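Local atomic coordinates of laccase (Uncultured bacterium, PDB entry 4F7K), a protein that probably oxidises phenolic and related substrates with molecular oxygen, as a bacterial laccase of the multicopper oxidase family. Residues G34-A39 and P118-E123. Residues are numbered along the deposited sequence; the frame is centred on the assembly and turned at random.
Sequences GPVLRA and PLIVEE
Leu37 to Ala39 run alongside Pro118 to Glu122 as parallel strands, their axes 4.7 Å apart and 11° from alignment, a worked example of how an edge strand is added to a cupredoxin-type sheet. Four backbone hydrogen bonds alternate in direction: Leu37 N gives to Pro118 O, Ile120 N to Leu37 O, Ala39 N to Ile120 O, and Glu122 N to Ala39 O. The shortest joins Ile120 N and Leu37 O at 2.7 Å. Each of these oxygens also receives a CA-H contact, the closest being Val121 CA to Ala39 O at 3.2 Å.

On one face Leu37, Ala39, Leu119 and Val121 point inward; Phe45 of strand 44-51 meets the first three, while Phe99 of the adjacent strand 97-103 touches the last two. On the Arg38 and Ile120 side, Val36, just before the strand, sets CG1 against Ile120 CG1 (3.9 Å) and CG2 against the Pro118 ring at CG (4.0 Å); Ile134 of strand 131-140 packs over this apolar group. Arg38 and Ile120 lie side by side, and Ile120 CG2, anti to its backbone N, lies over one face of the guanidinium, near its centre, 4.0 Å from its plane. The Glu122 carboxylate reaches the guanidinium's edge, where OE2 forms a salt bridge with Arg38 NH1 at 3.2 Å, a single-pronged pairing with the two planes turned 66° apart. Replacing Glu122 with an alanine would probably leave Arg38 NH1 without this mate and its guanidinium freer to turn, as the other ion pair, to Asp132, is long and weak.

The backbone bonds fix the register, while a methyl over one face and a carboxylate at the edge position the Arg38 head at the sheet's more exposed margin, where its charge is likely to be partly balanced.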
loop_
_atom_site.group_PDB
_atom_site.type_symbol
_atom_site.label_atom_id
_atom_site.label_comp_id
_atom_site.label_asym_id
_atom_site.label_seq_id
_atom_site.Cartn_x
_atom_site.Cartn_y
_atom_site.Cartn_z
ATOM N N GLY A 34 -4.837 10.361 5.845
ATOM C CA GLY A 34 -6.001 10.229 6.726
ATOM C C GLY A 34 -5.658 9.424 7.980
ATOM O O GLY A 34 -4.528 8.854 8.101
ATOM N N PRO A 35 -6.634 9.331 8.905
ATOM C CA PRO A 35 -6.520 8.577 10.148
ATOM C C PRO A 35 -6.133 7.116 9.928
ATOM O O PRO A 35 -6.507 6.549 8.904
ATOM C CB PRO A 35 -7.956 8.613 10.712
ATOM C CG PRO A 35 -8.826 8.762 9.466
ATOM C CD PRO A 35 -8.035 9.700 8.605
ATOM N N VAL A 36 -5.386 6.547 10.870
ATOM C CA VAL A 36 -5.103 5.111 10.948
ATOM C C VAL A 36 -6.371 4.384 11.380
ATOM O O VAL A 36 -6.856 4.593 12.477
ATOM C CB VAL A 36 -4.021 4.787 12.079
ATOM C CG1 VAL A 36 -3.596 3.337 12.044
ATOM C CG2 VAL A 36 -2.796 5.677 11.970
ATOM N N LEU A 37 -6.917 3.550 10.511
ATOM C CA LEU A 37 -8.042 2.688 10.856
ATOM C C LEU A 37 -7.502 1.354 11.377
ATOM O O LEU A 37 -6.662 0.733 10.737
ATOM C CB LEU A 37 -8.942 2.482 9.628
ATOM C CG LEU A 37 -9.392 3.825 9.003
ATOM C CD1 LEU A 37 -10.111 3.562 7.719
ATOM C CD2 LEU A 37 -10.273 4.655 9.964
ATOM N N ARG A 38 -7.974 0.951 12.554
ATOM C CA ARG A 38 -7.484 -0.211 13.265
ATOM C C ARG A 38 -8.637 -1.136 13.624
ATOM O O ARG A 38 -9.703 -0.671 14.014
ATOM C CB ARG A 38 -6.800 0.228 14.569
ATOM C CG ARG A 38 -5.302 0.092 14.528
ATOM C CD ARG A 38 -4.498 1.331 15.070
ATOM N NE ARG A 38 -3.041 1.075 15.058
ATOM C CZ ARG A 38 -2.467 -0.069 15.480
ATOM N NH1 ARG A 38 -3.204 -1.071 15.962
ATOM N NH2 ARG A 38 -1.148 -0.221 15.436
ATOM N N ALA A 39 -8.406 -2.448 13.491
ATOM C CA ALA A 39 -9.322 -3.473 14.021
ATOM C C ALA A 39 -8.561 -4.777 14.200
ATOM O O ALA A 39 -7.608 -5.013 13.490
ATOM C CB ALA A 39 -10.488 -3.670 13.062
ATOM N N PRO A 118 -3.623 4.654 6.158
ATOM C CA PRO A 118 -3.307 3.299 6.509
ATOM C C PRO A 118 -4.457 2.596 7.218
ATOM O O PRO A 118 -5.254 3.209 7.954
ATOM C CB PRO A 118 -2.116 3.465 7.441
ATOM C CG PRO A 118 -2.383 4.774 8.125
ATOM C CD PRO A 118 -3.127 5.620 7.166
ATOM N N LEU A 119 -4.539 1.299 6.958
ATOM C CA LEU A 119 -5.504 0.425 7.591
ATOM C C LEU A 119 -4.732 -0.749 8.198
ATOM O O LEU A 119 -4.147 -1.546 7.476
ATOM C CB LEU A 119 -6.546 -0.065 6.566
ATOM C CG LEU A 119 -7.740 -0.872 7.120
ATOM C CD1 LEU A 119 -8.976 -0.668 6.286
ATOM C CD2 LEU A 119 -7.445 -2.366 7.264
ATOM N N ILE A 120 -4.745 -0.825 9.531
ATOM C CA ILE A 120 -4.054 -1.845 10.269
ATOM C C ILE A 120 -5.035 -2.884 10.839
ATOM O O ILE A 120 -5.953 -2.555 11.600
ATOM C CB ILE A 120 -3.156 -1.236 11.375
ATOM C CG1 ILE A 120 -2.232 -0.138 10.808
ATOM C CG2 ILE A 120 -2.323 -2.322 12.029
ATOM C CD1 ILE A 120 -1.270 -0.605 9.690
ATOM N N VAL A 121 -4.860 -4.134 10.423
ATOM C CA VAL A 121 -5.586 -5.260 11.024
ATOM C C VAL A 121 -4.640 -6.005 11.973
ATOM O O VAL A 121 -3.646 -6.554 11.546
ATOM C CB VAL A 121 -6.110 -6.236 9.971
ATOM C CG1 VAL A 121 -7.009 -7.292 10.640
ATOM C CG2 VAL A 121 -6.873 -5.515 8.868
ATOM N N GLU A 122 -4.950 -5.982 13.267
ATOM C CA GLU A 122 -4.050 -6.465 14.306
ATOM C C GLU A 122 -4.089 -7.983 14.441
ATOM O O GLU A 122 -5.146 -8.579 14.250
ATOM C CB GLU A 122 -4.459 -5.883 15.644
ATOM C CG GLU A 122 -4.506 -4.362 15.700
ATOM C CD GLU A 122 -5.005 -3.919 17.052
ATOM O OE1 GLU A 122 -4.835 -4.714 18.018
ATOM O OE2 GLU A 122 -5.580 -2.818 17.158
ATOM N N GLU A 123 -2.942 -8.597 14.763
ATOM C CA GLU A 123 -2.892 -10.016 15.084
ATOM C C GLU A 123 -3.580 -10.159 16.445
ATOM O O GLU A 123 -3.511 -9.233 17.254
ATOM C CB GLU A 123 -1.447 -10.520 15.202
ATOM C CG GLU A 123 -0.617 -10.506 13.930
ATOM C CD GLU A 123 0.029 -9.135 13.629
ATOM O OE1 GLU A 123 0.439 -8.426 14.589
ATOM O OE2 GLU A 123 0.136 -8.787 12.422
#